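Local coordinates for protein beta sliding clamp (Bartonella birtlesii LL-WM9, PDB 6PTR) that probably forms a ring-shaped head-to-tail homodimer around DNA and tethers DNA polymerases and other proteins to it, making replication processive, at residues C[72-77]-C[121-126]; C[300-305]-C[323-328]; C[227-232]-C[240-245]; C[292-297]-C[333-338]. All coordinates share one frame; numbering follows the deposited sequence. Where two conformers were deposited one is given.

Contact 1 (C[72-77]-C[121-126]); sequences AGAITV and LPKIDF
Thr76, on strand 71-78 of the N-terminal clamp domain, shows how one small side chain can fasten a loop to an edge strand. The loop is the stretch that leaves strand 114-119, and it meets Thr76 through a single antiparallel bridge at Leu121. Both backbone bonds of this hydrogen-bonded pair form: Thr76 N gives its hydrogen to Leu121 O at 3.0 Å, nearly along the C=O axis, and Leu121 N reaches Thr76 O at 3.2 Å from above the carbonyl plane. Out along the side chain, CB of Thr76 already rests against the same Leu121 O. At chi1 82° Thr76 OG1 sits between backbone N and carbonyl carbon, the crowded position, and from there it donates to Leu121 O at 2.7 Å, again from above the carbonyl plane. The methyl Thr76 CG2, anti to the carbonyl carbon, reaches 3.9 Å from Phe126 CD1, the two side chains crossing obliquely. Outside the pair, OG1 also bonds to Asn40 ND2. Toward the start of the strand, Ala74 CB lies 3.7 Å from CD of Lys123, whose extended chain carries NZ on to a salt bridge with Asp44 of strand 40-46. A water continues the backbone link: it donates to Ala74 O at 2.8 Å and accepts from Lys123 N. Leu121 O is thus gripped by two donors of one residue, an amide and a hydroxyl, which should polarise the carbonyl and fix the threonine rotamer, while Thr76 CG2 packs against Phe126.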
loop_
_atom_site.group_PDB
_atom_site.type_symbol
_atom_site.label_atom_id
_atom_site.label_comp_id
_atom_site.label_asym_id
_atom_site.label_seq_id
_atom_site.Cartn_x
_atom_site.Cartn_y
_atom_site.Cartn_z
ATOM N N ALA C 72 12.757 28.780 -27.022
ATOM C CA ALA C 72 13.262 28.803 -25.660
ATOM C C ALA C 72 12.260 29.485 -24.736
ATOM O O ALA C 72 11.493 30.364 -25.151
ATOM C CB ALA C 72 14.599 29.536 -25.591
ATOM N N GLY C 73 12.310 29.106 -23.471
ATOM C CA GLY C 73 11.473 29.739 -22.474
ATOM C C GLY C 73 11.382 28.886 -21.230
ATOM O O GLY C 73 11.967 27.809 -21.138
ATOM N N ALA C 74 10.598 29.380 -20.274
ATOM C CA ALA C 74 10.453 28.661 -19.021
ATOM C C ALA C 74 9.064 28.895 -18.452
ATOM O O ALA C 74 8.365 29.849 -18.807
ATOM C CB ALA C 74 11.516 29.093 -18.004
ATOM N N ILE C 75 8.685 28.008 -17.531
ATOM C CA ILE C 75 7.374 28.071 -16.895
ATOM C C ILE C 75 7.430 27.128 -15.705
ATOM O O ILE C 75 8.253 26.211 -15.672
ATOM C CB ILE C 75 6.271 27.661 -17.910
ATOM C CG1 ILE C 75 4.878 27.991 -17.378
ATOM C CG2 ILE C 75 6.350 26.178 -18.233
ATOM C CD1 ILE C 75 4.590 29.456 -17.346
ATOM N N THR C 76 6.570 27.354 -14.708
ATOM C CA THR C 76 6.476 26.398 -13.610
ATOM C C THR C 76 5.069 25.812 -13.601
ATOM O O THR C 76 4.099 26.488 -13.960
ATOM C CB THR C 76 6.820 27.017 -12.227
ATOM O OG1 THR C 76 5.679 27.713 -11.708
ATOM C CG2 THR C 76 7.997 27.973 -12.333
ATOM N N VAL C 77 4.981 24.531 -13.242
ATOM C CA VAL C 77 3.799 23.692 -13.444
ATOM C C VAL C 77 3.598 22.890 -12.164
ATOM O O VAL C 77 4.594 22.409 -11.607
ATOM C CB VAL C 77 3.995 22.731 -14.638
ATOM C CG1 VAL C 77 2.699 22.094 -15.053
ATOM C CG2 VAL C 77 4.675 23.440 -15.829
ATOM N N LEU C 121 2.529 29.097 -13.075
ATOM C CA LEU C 121 3.080 30.295 -12.480
ATOM C C LEU C 121 4.408 30.595 -13.165
ATOM O O LEU C 121 5.138 29.667 -13.538
ATOM C CB LEU C 121 3.270 30.106 -10.968
ATOM C CG LEU C 121 1.973 29.966 -10.164
ATOM C CD1 LEU C 121 2.258 29.557 -8.732
ATOM C CD2 LEU C 121 1.184 31.271 -10.196
ATOM N N PRO C 122 4.746 31.865 -13.364
ATOM C CA PRO C 122 5.940 32.197 -14.156
ATOM C C PRO C 122 7.228 31.873 -13.415
ATOM O O PRO C 122 7.285 31.838 -12.185
ATOM C CB PRO C 122 5.808 33.710 -14.390
ATOM C CG PRO C 122 4.997 34.197 -13.232
ATOM C CD PRO C 122 4.000 33.071 -12.959
ATOM N N LYS C 123 8.287 31.659 -14.202
ATOM C CA LYS C 123 9.608 31.382 -13.640
ATOM C C LYS C 123 10.053 32.437 -12.630
ATOM O O LYS C 123 10.718 32.107 -11.632
ATOM C CB LYS C 123 10.637 31.287 -14.767
ATOM C CG LYS C 123 12.062 31.131 -14.263
ATOM C CD LYS C 123 13.100 31.170 -15.382
ATOM C CE LYS C 123 14.521 31.099 -14.804
ATOM N NZ LYS C 123 15.566 31.078 -15.877
ATOM N N ILE C 124 9.712 33.708 -12.864
ATOM C CA ILE C 124 10.200 34.763 -11.976
ATOM C C ILE C 124 9.715 34.577 -10.547
ATOM O O ILE C 124 10.350 35.081 -9.618
ATOM C CB ILE C 124 9.810 36.183 -12.453
ATOM C CG1 ILE C 124 8.297 36.314 -12.645
ATOM C CG2 ILE C 124 10.616 36.598 -13.675
ATOM C CD1 ILE C 124 7.843 37.751 -12.700
ATOM N N ASP C 125 8.589 33.887 -10.347
ATOM C CA ASP C 125 8.107 33.610 -9.001
ATOM C C ASP C 125 8.908 32.516 -8.313
ATOM O O ASP C 125 8.865 32.415 -7.083
ATOM C CB ASP C 125 6.638 33.169 -9.021
ATOM C CG ASP C 125 5.681 34.269 -9.447
ATOM O OD1 ASP C 125 6.091 35.446 -9.496
ATOM O OD2 ASP C 125 4.503 33.936 -9.733
ATOM N N PHE C 126 9.612 31.688 -9.077
ATOM C CA PHE C 126 10.242 30.494 -8.527
ATOM C C PHE C 126 11.507 30.857 -7.758
ATOM O O PHE C 126 12.235 31.777 -8.151
ATOM C CB PHE C 126 10.571 29.508 -9.640
ATOM C CG PHE C 126 10.783 28.107 -9.152
ATOM C CD1 PHE C 126 9.694 27.309 -8.881
ATOM C CD2 PHE C 126 12.048 27.613 -8.925
ATOM C CE1 PHE C 126 9.872 26.007 -8.420
ATOM C CE2 PHE C 126 12.220 26.306 -8.453
ATOM C CZ PHE C 126 11.135 25.525 -8.207
HETATM O O HOH W 1 7.693 31.892 -17.001
#

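Contact 2 (C[300-305]-C[323-328]); sequences IEHGQL and ATYTSE
Three backbone and side-chain hydrogen bonds hold the turn 301-304 against the loop 323-328. Gly303 N donates to Tyr325 O at 3.2 Å, arriving in the carbonyl plane on a lone pair. Ala323 N reaches Gly303 O at 3.0 Å, but from well above that carbonyl's plane. The third, from His302 NE2 to Ser327 O, is weak, its N-H bent to 122°, although the oxygen lies at the ring edge. Within the loop, Tyr325 OH donates to Glu328 O at 2.6 Å, so the chain curls round its own tyrosine. Softer C-H donors add to these: His302 CA points at Tyr325 O, which therefore receives hydrogens from two consecutive residues, and Gly303 CA lies 3.0 Å from Ala323 O. The turn is a type II beta turn closing the hairpin of strands 295-301 and 304-311 in the C-terminal clamp domain, with Gly303 at phi 77°, a backbone shape glycine adopts easily; the loop that lies along it links strands 315-322 and 330-335 of the same sheet. Apolar contact centres on Tyr325. With CG anti to the backbone N, the Tyr325 ring receives Ile300 CG2 in a CH-pi contact 3.3 Å from its centroid and almost on the ring normal. Over the opposite face, toward the rim, lies Ser327 N. Ala323 CB meets Leu305 CB at 4.2 Å, with Leu271 and Val273 of strand 269-274 also touching the alanine.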
loop_
_atom_site.group_PDB
_atom_site.type_symbol
_atom_site.label_atom_id
_atom_site.label_comp_id
_atom_site.label_asym_id
_atom_site.label_seq_id
_atom_site.Cartn_x
_atom_site.Cartn_y
_atom_site.Cartn_z
ATOM N N ILE C 300 21.269 -15.378 27.896
ATOM C CA ILE C 300 22.438 -15.903 27.203
ATOM C C ILE C 300 23.173 -16.813 28.163
ATOM O O ILE C 300 23.547 -16.396 29.269
ATOM C CB ILE C 300 23.363 -14.790 26.696
ATOM C CG1 ILE C 300 22.567 -13.659 26.063
ATOM C CG2 ILE C 300 24.347 -15.350 25.665
ATOM C CD1 ILE C 300 23.402 -12.422 25.830
ATOM N N GLU C 301 23.357 -18.059 27.748
ATOM C CA GLU C 301 24.084 -19.056 28.511
ATOM C C GLU C 301 25.095 -19.712 27.580
ATOM O O GLU C 301 25.139 -19.430 26.379
ATOM C CB GLU C 301 23.122 -20.083 29.130
ATOM C CG GLU C 301 22.618 -19.689 30.512
ATOM C CD GLU C 301 21.097 -19.616 30.614
ATOM O OE1 GLU C 301 20.599 -19.096 31.639
ATOM O OE2 GLU C 301 20.396 -20.079 29.688
ATOM N N HIS C 302 25.940 -20.568 28.144
ATOM C CA HIS C 302 26.918 -21.265 27.325
ATOM C C HIS C 302 26.222 -22.028 26.203
ATOM O O HIS C 302 25.406 -22.920 26.454
ATOM C CB HIS C 302 27.751 -22.208 28.193
ATOM C CG HIS C 302 28.705 -21.499 29.104
ATOM N ND1 HIS C 302 29.488 -22.161 30.027
ATOM C CD2 HIS C 302 29.007 -20.184 29.231
ATOM C CE1 HIS C 302 30.231 -21.285 30.681
ATOM N NE2 HIS C 302 29.959 -20.079 30.218
ATOM N N GLY C 303 26.531 -21.655 24.964
ATOM C CA GLY C 303 26.063 -22.380 23.802
ATOM C C GLY C 303 24.618 -22.149 23.419
ATOM O O GLY C 303 24.149 -22.769 22.454
ATOM N N GLN C 304 23.903 -21.262 24.107
ATOM C CA GLN C 304 22.447 -21.247 24.018
ATOM C C GLN C 304 21.904 -19.842 24.233
ATOM O O GLN C 304 22.316 -19.141 25.160
ATOM C CB GLN C 304 21.875 -22.204 25.063
ATOM C CG GLN C 304 20.389 -22.291 25.152
ATOM C CD GLN C 304 19.973 -23.190 26.297
ATOM O OE1 GLN C 304 19.327 -22.747 27.247
ATOM N NE2 GLN C 304 20.359 -24.460 26.223
ATOM N N LEU C 305 20.951 -19.445 23.397
ATOM C CA LEU C 305 20.280 -18.167 23.560
ATOM C C LEU C 305 18.778 -18.396 23.625
ATOM O O LEU C 305 18.201 -18.998 22.711
ATOM C CB LEU C 305 20.616 -17.222 22.403
ATOM C CG LEU C 305 19.860 -15.905 22.288
ATOM C CD1 LEU C 305 20.232 -15.014 23.438
ATOM C CD2 LEU C 305 20.185 -15.229 20.982
ATOM N N ALA C 323 23.941 -20.879 20.082
ATOM C CA ALA C 323 24.778 -19.693 20.052
ATOM C C ALA C 323 26.184 -20.112 20.423
ATOM O O ALA C 323 26.395 -21.139 21.066
ATOM C CB ALA C 323 24.269 -18.612 21.008
ATOM N N THR C 324 27.152 -19.317 19.995
ATOM C CA THR C 324 28.514 -19.450 20.486
ATOM C C THR C 324 28.693 -18.398 21.574
ATOM O O THR C 324 28.606 -17.194 21.311
ATOM C CB THR C 324 29.515 -19.294 19.350
ATOM O OG1 THR C 324 29.280 -20.337 18.393
ATOM C CG2 THR C 324 30.925 -19.402 19.872
ATOM N N TYR C 325 28.894 -18.855 22.799
ATOM C CA TYR C 325 28.973 -17.956 23.945
ATOM C C TYR C 325 29.597 -18.735 25.081
ATOM O O TYR C 325 29.093 -19.802 25.447
ATOM C CB TYR C 325 27.603 -17.444 24.339
ATOM C CG TYR C 325 27.612 -16.411 25.439
ATOM C CD1 TYR C 325 27.780 -15.066 25.142
ATOM C CD2 TYR C 325 27.413 -16.776 26.774
ATOM C CE1 TYR C 325 27.781 -14.111 26.135
ATOM C CE2 TYR C 325 27.406 -15.820 27.778
ATOM C CZ TYR C 325 27.584 -14.491 27.446
ATOM O OH TYR C 325 27.570 -13.521 28.416
ATOM N N THR C 326 30.697 -18.213 25.623
ATOM C CA THR C 326 31.435 -18.892 26.675
ATOM C C THR C 326 31.651 -18.004 27.896
ATOM O O THR C 326 32.462 -18.353 28.759
ATOM C CB THR C 326 32.787 -19.395 26.136
ATOM O OG1 THR C 326 33.564 -18.294 25.651
ATOM C CG2 THR C 326 32.581 -20.378 24.995
ATOM N N SER C 327 30.948 -16.875 28.000
ATOM C CA SER C 327 31.152 -15.937 29.090
ATOM C C SER C 327 30.155 -16.188 30.223
ATOM O O SER C 327 29.377 -17.143 30.214
ATOM C CB SER C 327 31.046 -14.498 28.591
ATOM O OG SER C 327 31.967 -14.229 27.545
ATOM N N GLU C 328 30.203 -15.313 31.216
ATOM C CA GLU C 328 29.254 -15.345 32.317
ATOM C C GLU C 328 27.834 -15.203 31.774
ATOM O O GLU C 328 27.590 -14.336 30.922
ATOM C CB GLU C 328 29.583 -14.207 33.287
ATOM C CG GLU C 328 28.725 -14.120 34.538
ATOM C CD GLU C 328 29.028 -12.864 35.349
ATOM O OE1 GLU C 328 30.009 -12.161 35.015
ATOM O OE2 GLU C 328 28.284 -12.579 36.313
#

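Contact 3 (C[227-232]-C[240-245]); sequences GDVCIE and FSLGSV
Phe240 lies on the returning strand of an antiparallel beta hairpin, 228-233 and 237-242, in the central clamp domain. It forms a non-hydrogen-bonded pair with Ile231, and the two side chains lie alongside each other, pointing the same way. Ile231 CG1 is 3.8 Å from Phe240 CD2, while Val229 CG1 comes up at the ring edge. Leu217 of helix 211-221 also packs on this phenyl group. Ser241 follows as the hydrogen-bonded partner of Cys230. Ser241 O accepts from Cys230 N at 2.8 Å, and Ser241 N donates to Cys230 O at 2.9 Å, both bonds lying in the carbonyl planes. On their shared face, Cys230 CB meets Ser241 CB at 4.1 Å. A water ties this residue further to the first strand: it donates to Cys230 O and to Glu232 OE1, and is also hydrogen-bonded to Ser241 OG. Leu242 holds CG in the crowded position, chi1 59°, which sets the side chain beside Val229, with Leu242 CD1 3.7 Å from Val229 CG2. A type II' turn then runs from Leu242 to Val245, with Gly243 at positive phi, and a second water accepts from Gly243 N and donates to Asp228 O at 2.8 Å.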
loop_
_atom_site.group_PDB
_atom_site.type_symbol
_atom_site.label_atom_id
_atom_site.label_comp_id
_atom_site.label_asym_id
_atom_site.label_seq_id
_atom_site.Cartn_x
_atom_site.Cartn_y
_atom_site.Cartn_z
ATOM N N GLY C 227 29.728 5.994 -12.136
ATOM C CA GLY C 227 30.633 7.121 -12.121
ATOM C C GLY C 227 30.666 7.785 -10.762
ATOM O O GLY C 227 30.217 7.247 -9.749
ATOM N N ASP C 228 31.194 8.995 -10.758
ATOM C CA ASP C 228 31.512 9.659 -9.509
ATOM C C ASP C 228 30.455 10.687 -9.157
ATOM O O ASP C 228 29.700 11.171 -10.007
ATOM C CB ASP C 228 32.886 10.336 -9.589
ATOM C CG ASP C 228 34.017 9.345 -9.730
ATOM O OD1 ASP C 228 33.933 8.232 -9.176
ATOM O OD2 ASP C 228 35.004 9.687 -10.396
ATOM N N VAL C 229 30.427 11.024 -7.877
ATOM C CA VAL C 229 29.637 12.121 -7.360
ATOM C C VAL C 229 30.611 13.225 -6.987
ATOM O O VAL C 229 31.606 12.970 -6.299
ATOM C CB VAL C 229 28.813 11.668 -6.142
ATOM C CG1 VAL C 229 27.917 12.788 -5.616
ATOM C CG2 VAL C 229 28.013 10.426 -6.497
ATOM N N CYS C 230 30.349 14.435 -7.465
ATOM C CA CYS C 230 31.101 15.607 -7.030
ATOM C C CYS C 230 30.430 16.161 -5.776
ATOM O O CYS C 230 29.249 16.535 -5.808
ATOM C CB CYS C 230 31.163 16.667 -8.131
ATOM S SG CYS C 230 32.185 18.087 -7.570
ATOM N N ILE C 231 31.159 16.182 -4.661
ATOM C CA ILE C 231 30.619 16.668 -3.404
ATOM C C ILE C 231 31.278 18.002 -3.087
ATOM O O ILE C 231 32.511 18.110 -3.081
ATOM C CB ILE C 231 30.838 15.659 -2.264
ATOM C CG1 ILE C 231 30.146 14.335 -2.606
ATOM C CG2 ILE C 231 30.275 16.215 -0.955
ATOM C CD1 ILE C 231 30.270 13.290 -1.514
ATOM N N GLU C 232 30.459 19.018 -2.850
ATOM C CA GLU C 232 30.953 20.353 -2.541
ATOM C C GLU C 232 30.292 20.810 -1.254
ATOM O O GLU C 232 29.107 20.546 -1.032
ATOM C CB GLU C 232 30.657 21.343 -3.684
ATOM C CG GLU C 232 31.435 21.080 -4.964
ATOM C CD GLU C 232 30.921 21.906 -6.111
ATOM O OE1 GLU C 232 29.817 21.613 -6.623
ATOM O OE2 GLU C 232 31.598 22.871 -6.486
ATOM N N PHE C 240 25.558 17.736 -4.070
ATOM C CA PHE C 240 25.956 16.476 -4.682
ATOM C C PHE C 240 25.611 16.558 -6.157
ATOM O O PHE C 240 24.437 16.726 -6.508
ATOM C CB PHE C 240 25.228 15.287 -4.057
ATOM C CG PHE C 240 25.434 15.147 -2.593
ATOM C CD1 PHE C 240 24.649 15.859 -1.692
ATOM C CD2 PHE C 240 26.390 14.272 -2.098
ATOM C CE1 PHE C 240 24.835 15.727 -0.332
ATOM C CE2 PHE C 240 26.569 14.129 -0.718
ATOM C CZ PHE C 240 25.802 14.864 0.155
ATOM N N SER C 241 26.613 16.413 -7.013
ATOM C CA SER C 241 26.395 16.415 -8.454
ATOM C C SER C 241 26.727 15.032 -8.990
ATOM O O SER C 241 27.830 14.524 -8.779
ATOM C CB SER C 241 27.245 17.487 -9.145
ATOM O OG SER C 241 26.903 18.771 -8.651
ATOM N N LEU C 242 25.774 14.409 -9.668
ATOM C CA LEU C 242 26.055 13.094 -10.223
ATOM C C LEU C 242 25.163 12.914 -11.437
ATOM O O LEU C 242 23.989 13.285 -11.402
ATOM C CB LEU C 242 25.829 11.979 -9.189
ATOM C CG LEU C 242 24.481 11.755 -8.508
ATOM C CD1 LEU C 242 24.507 10.393 -7.824
ATOM C CD2 LEU C 242 24.143 12.842 -7.475
ATOM N N GLY C 243 25.729 12.370 -12.511
ATOM C CA GLY C 243 24.975 12.270 -13.750
ATOM C C GLY C 243 24.518 13.641 -14.208
ATOM O O GLY C 243 25.290 14.605 -14.253
ATOM N N SER C 244 23.236 13.745 -14.548
ATOM C CA SER C 244 22.634 15.019 -14.912
ATOM C C SER C 244 21.836 15.627 -13.761
ATOM O O SER C 244 21.038 16.546 -13.984
ATOM C CB SER C 244 21.732 14.834 -16.124
ATOM O OG SER C 244 20.790 13.825 -15.804
ATOM N N VAL C 245 22.054 15.152 -12.540
ATOM C CA VAL C 245 21.275 15.558 -11.379
ATOM C C VAL C 245 22.177 16.332 -10.434
ATOM O O VAL C 245 23.342 15.965 -10.228
ATOM C CB VAL C 245 20.655 14.329 -10.670
ATOM C CG1 VAL C 245 19.869 14.747 -9.429
ATOM C CG2 VAL C 245 19.782 13.565 -11.642
HETATM O O HOH W 2 28.033 10.193 -11.985
HETATM O O HOH W 3 28.629 19.070 -6.628
#

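Contact 4 (C[292-297]-C[333-338]); sequences RGRAVK and GFNSRY
Three backbone bonds join the segments, carried by Arg294 and Val296 on one side and Phe334 and Ser336 on the other. Val296 N donates to Phe334 O at 2.8 Å, nearly along the C=O axis, and Phe334 N returns a bond to Val296 O at 3.0 Å. A third, Ser336 N to Arg294 O at 2.7 Å, lies in the carbonyl plane and runs from the first residue of a helix. Side chains close in around these bonds. Val296 CG1, in the crowded position at chi1 57°, lies 3.4 Å from Phe334 O and also against Ser336 CB, while Ser336 OG rests on Arg294 CB. Within the C-terminal clamp domain this is an antiparallel strand pair, 295-301 with 330-335, whose second member passes directly into helix 336-345. Asn335 is the N-cap: its OD1 accepts from Tyr338 N at 2.9 Å, the donor standing above the amide plane. Asn335 ND2 lies 3.6 Å above the plane of the Tyr338 ring, over its centre. A water donates to Ser336 OG and, at greater length, to Ala295 O. Further out, Leu339 of the helix covers Val296 and Phe334, and Val296 also touches Leu307 and Val309 on the neighbouring strand 304-311.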
loop_
_atom_site.group_PDB
_atom_site.type_symbol
_atom_site.label_atom_id
_atom_site.label_comp_id
_atom_site.label_asym_id
_atom_site.label_seq_id
_atom_site.Cartn_x
_atom_site.Cartn_y
_atom_site.Cartn_z
ATOM N N ARG C 292 3.000 -0.458 23.657
ATOM C CA ARG C 292 3.625 -0.338 24.975
ATOM C C ARG C 292 5.134 -0.463 24.908
ATOM O O ARG C 292 5.836 0.052 25.784
ATOM C CB ARG C 292 3.086 -1.404 25.929
ATOM C CG ARG C 292 1.633 -1.226 26.299
ATOM C CD ARG C 292 1.183 -2.364 27.190
ATOM N NE ARG C 292 -0.206 -2.256 27.607
ATOM C CZ ARG C 292 -0.604 -1.779 28.783
ATOM N NH1 ARG C 292 0.277 -1.340 29.676
ATOM N NH2 ARG C 292 -1.887 -1.757 29.069
ATOM N N GLY C 293 5.643 -1.172 23.919
ATOM C CA GLY C 293 7.062 -1.437 23.809
ATOM C C GLY C 293 7.291 -2.689 22.993
ATOM O O GLY C 293 6.373 -3.467 22.722
ATOM N N ARG C 294 8.544 -2.874 22.611
ATOM C CA ARG C 294 8.966 -3.977 21.770
ATOM C C ARG C 294 10.129 -4.695 22.408
ATOM O O ARG C 294 11.040 -5.158 21.727
ATOM C CB ARG C 294 9.354 -3.476 20.376
ATOM C CG ARG C 294 8.506 -2.322 19.897
ATOM C CD ARG C 294 8.023 -2.499 18.480
ATOM N NE ARG C 294 6.673 -1.962 18.329
ATOM C CZ ARG C 294 5.598 -2.691 18.048
ATOM N NH1 ARG C 294 4.412 -2.105 17.939
ATOM N NH2 ARG C 294 5.708 -4.000 17.857
ATOM N N ALA C 295 10.141 -4.777 23.742
ATOM C CA ALA C 295 11.285 -5.373 24.408
ATOM C C ALA C 295 11.324 -6.871 24.130
ATOM O O ALA C 295 10.290 -7.547 24.123
ATOM C CB ALA C 295 11.221 -5.114 25.921
ATOM N N VAL C 296 12.523 -7.388 23.871
ATOM C CA VAL C 296 12.768 -8.824 23.881
ATOM C C VAL C 296 13.930 -9.071 24.829
ATOM O O VAL C 296 14.934 -8.347 24.796
ATOM C CB VAL C 296 13.044 -9.389 22.468
ATOM C CG1 VAL C 296 14.225 -8.668 21.805
ATOM C CG2 VAL C 296 13.320 -10.892 22.532
ATOM N N LYS C 297 13.764 -10.052 25.717
ATOM C CA LYS C 297 14.799 -10.437 26.667
ATOM C C LYS C 297 15.624 -11.571 26.090
ATOM O O LYS C 297 15.078 -12.590 25.658
ATOM C CB LYS C 297 14.182 -10.881 27.998
ATOM C CG LYS C 297 15.224 -11.415 28.951
ATOM C CD LYS C 297 14.692 -11.610 30.380
ATOM C CE LYS C 297 13.748 -12.751 30.508
ATOM N NZ LYS C 297 13.599 -13.015 31.984
ATOM N N GLY C 333 18.004 -7.040 27.647
ATOM C CA GLY C 333 16.851 -6.735 26.825
ATOM C C GLY C 333 17.225 -5.737 25.747
ATOM O O GLY C 333 18.083 -4.883 25.952
ATOM N N PHE C 334 16.534 -5.823 24.618
ATOM C CA PHE C 334 16.652 -4.875 23.516
ATOM C C PHE C 334 15.286 -4.644 22.894
ATOM O O PHE C 334 14.386 -5.476 22.991
ATOM C CB PHE C 334 17.592 -5.384 22.403
ATOM C CG PHE C 334 19.023 -5.495 22.821
ATOM C CD1 PHE C 334 19.813 -4.360 22.941
ATOM C CD2 PHE C 334 19.588 -6.735 23.086
ATOM C CE1 PHE C 334 21.147 -4.465 23.321
ATOM C CE2 PHE C 334 20.914 -6.844 23.480
ATOM C CZ PHE C 334 21.696 -5.709 23.591
ATOM N N ASN C 335 15.152 -3.494 22.238
ATOM C CA ASN C 335 14.038 -3.247 21.341
ATOM C C ASN C 335 14.136 -4.209 20.163
ATOM O O ASN C 335 15.143 -4.230 19.451
ATOM C CB ASN C 335 14.097 -1.786 20.870
ATOM C CG ASN C 335 12.992 -1.433 19.906
ATOM O OD1 ASN C 335 12.773 -2.135 18.918
ATOM N ND2 ASN C 335 12.310 -0.317 20.171
ATOM N N SER C 336 13.106 -5.040 19.984
ATOM C CA SER C 336 13.168 -6.092 18.972
ATOM C C SER C 336 13.235 -5.515 17.561
ATOM O O SER C 336 13.903 -6.079 16.693
ATOM C CB SER C 336 11.958 -7.014 19.114
ATOM O OG SER C 336 10.748 -6.286 18.997
ATOM N N ARG C 337 12.506 -4.433 17.298
ATOM C CA ARG C 337 12.586 -3.812 15.981
ATOM C C ARG C 337 13.990 -3.289 15.706
ATOM O O ARG C 337 14.493 -3.406 14.587
ATOM C CB ARG C 337 11.565 -2.685 15.858
ATOM C CG ARG C 337 11.551 -2.064 14.464
ATOM C CD ARG C 337 11.245 -3.119 13.400
ATOM N NE ARG C 337 12.353 -3.299 12.466
ATOM C CZ ARG C 337 12.366 -4.192 11.479
ATOM N NH1 ARG C 337 13.417 -4.271 10.658
ATOM N NH2 ARG C 337 11.329 -5.007 11.312
ATOM N N TYR C 338 14.633 -2.704 16.713
ATOM C CA TYR C 338 15.987 -2.208 16.500
ATOM C C TYR C 338 16.955 -3.352 16.249
ATOM O O TYR C 338 17.887 -3.216 15.449
ATOM C CB TYR C 338 16.446 -1.369 17.698
ATOM C CG TYR C 338 15.658 -0.084 17.902
ATOM C CD1 TYR C 338 14.780 0.384 16.934
ATOM C CD2 TYR C 338 15.810 0.664 19.074
ATOM C CE1 TYR C 338 14.065 1.574 17.112
ATOM C CE2 TYR C 338 15.094 1.846 19.276
ATOM C CZ TYR C 338 14.230 2.297 18.285
ATOM O OH TYR C 338 13.519 3.464 18.466
HETATM O O HOH W 4 9.169 -7.549 21.050
#

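Along the chain the order is contact 1, contact 3, then contact 4 with contact 2 nested inside the loop it closes. Contact 1 lies in the N-terminal clamp domain, contact 3 in the central one, contacts 2 and 4 in the C-terminal one. Contacts 1 and 3, with centres about 26 Å apart, both reach the eight-stranded sheet that runs from strand 71-78 to strand 136-141 and so spans the first two domains. Contacts 2 and 4, about 20 Å apart between centres, share strand 295-301. Contacts 1 and 2 lie on opposite sides of the chain's centre, about 66 Å between centres, which reflects the elongated subunit expected of half a ring.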